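Local coordinates for protein glutathione peroxidase (Trypanosoma cruzi, PDB 3E0U) that probably reduces hydroperoxides as a thioredoxin-fold peroxidase of the glutathione peroxidase family, at residues K55-T60 and P159-A164. Sequence-based numbering, arbitrary orientation.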
# COMPACT_ATOMS: atom_id res chain seq x y z
N LYS A 55 13.09 -5.59 3.19
CA LYS A 55 12.52 -6.75 2.48
C LYS A 55 13.13 -8.06 2.96
O LYS A 55 12.40 -9.04 3.16
CB LYS A 55 12.64 -6.62 0.96
CG LYS A 55 14.05 -6.47 0.45
CD LYS A 55 14.03 -5.85 -0.93
CE LYS A 55 13.96 -6.90 -2.02
NZ LYS A 55 15.20 -7.69 -1.98
N GLY A 56 14.44 -8.04 3.17
CA GLY A 56 15.21 -9.20 3.65
C GLY A 56 14.60 -9.99 4.80
O GLY A 56 14.85 -11.18 4.94
N GLN A 57 13.75 -9.34 5.60
CA GLN A 57 13.11 -9.97 6.75
C GLN A 57 11.62 -10.24 6.59
O GLN A 57 10.89 -10.32 7.58
CB GLN A 57 13.40 -9.15 8.02
CG GLN A 57 14.24 -7.91 7.69
CD GLN A 57 14.86 -7.30 8.92
OE1 GLN A 57 14.55 -7.66 10.04
NE2 GLN A 57 15.75 -6.33 8.70
N GLY A 58 11.19 -10.38 5.33
CA GLY A 58 9.83 -10.78 5.00
C GLY A 58 8.94 -9.66 4.51
O GLY A 58 7.88 -9.91 3.92
N PHE A 59 9.41 -8.42 4.66
CA PHE A 59 8.62 -7.24 4.30
C PHE A 59 8.51 -6.95 2.79
O PHE A 59 9.35 -7.36 2.00
CB PHE A 59 9.19 -6.04 5.05
CG PHE A 59 8.52 -4.74 4.72
CD1 PHE A 59 7.34 -4.36 5.39
CD2 PHE A 59 9.17 -3.81 3.91
CE1 PHE A 59 6.78 -3.10 5.20
CE2 PHE A 59 8.65 -2.56 3.68
CZ PHE A 59 7.43 -2.21 4.28
N THR A 60 7.36 -6.42 2.36
CA THR A 60 7.24 -6.01 0.97
C THR A 60 6.40 -4.76 0.90
O THR A 60 5.76 -4.36 1.90
CB THR A 60 6.60 -7.09 0.04
OG1 THR A 60 6.98 -6.85 -1.32
CG2 THR A 60 5.03 -7.15 0.16
N PRO A 159 8.41 -2.86 15.50
CA PRO A 159 7.78 -3.86 16.37
C PRO A 159 6.84 -4.87 15.64
O PRO A 159 6.11 -5.60 16.34
CB PRO A 159 6.97 -3.02 17.38
CG PRO A 159 7.36 -1.60 17.16
CD PRO A 159 7.87 -1.51 15.75
N LEU A 160 6.83 -4.90 14.30
CA LEU A 160 6.08 -5.90 13.50
C LEU A 160 7.00 -6.92 12.79
O LEU A 160 6.50 -7.94 12.20
CB LEU A 160 5.13 -5.24 12.45
CG LEU A 160 3.93 -4.38 12.88
CD1 LEU A 160 2.99 -3.96 11.75
CD2 LEU A 160 3.13 -5.11 13.95
N LEU A 161 8.29 -6.62 12.70
CA LEU A 161 9.27 -7.51 12.09
C LEU A 161 9.79 -8.51 13.14
O LEU A 161 11.00 -8.62 13.40
CB LEU A 161 10.44 -6.68 11.56
CG LEU A 161 10.20 -5.77 10.34
CD1 LEU A 161 11.20 -4.60 10.33
CD2 LEU A 161 10.33 -6.60 9.08
N GLY A 162 8.83 -9.15 13.80
CA GLY A 162 9.04 -10.11 14.88
C GLY A 162 7.62 -10.51 15.23
O GLY A 162 7.37 -11.44 16.00
N GLY A 163 6.68 -9.77 14.61
CA GLY A 163 5.25 -10.01 14.67
C GLY A 163 4.42 -9.14 15.62
O GLY A 163 3.37 -8.62 15.24
N ALA A 164 4.95 -8.94 16.82
CA ALA A 164 4.21 -8.32 17.91
C ALA A 164 3.94 -9.50 18.83
O ALA A 164 2.83 -10.02 18.85
CB ALA A 164 2.90 -7.72 17.43
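One face of the flat peptide group joining Gln57 to Gly58 carries the CD2 methyl of Leu161, which stands over the carbonyl oxygen, 4.0 Å from Gln57 O to Leu161 CD2. The same methyl meets Phe59 at its CB, 4.2 Å from Leu161 CD2, while Leu50 and Tyr54 of helix 43-54 and Leu29 of strand 28-33 pack against the Phe59 side chain. Gln57 adds its own CB, 4.1 Å from Leu161 CD2, so one methyl branch touches three atoms of two residues. An inverse gamma turn pivots on Leu161, and its CG lies anti to the carbonyl carbon (chi1 -70°), which carries the branch across toward the turn at residues 55-58. There Gly58 N donates to Lys55 O at 2.8 Å, closing the bend between helix 43-54 and strand 60-65. Leu161 also touches Tyr54 and Pro27, so the loop following helix 150-157 rests against the end of helix 43-54 and the adjoining turn, away from the predicted active-site cysteine. With no hydrogen bond or salt bridge across it and just 129 Å² buried, the contact is a small van der Waals one that relies on shape and not on directed bonds.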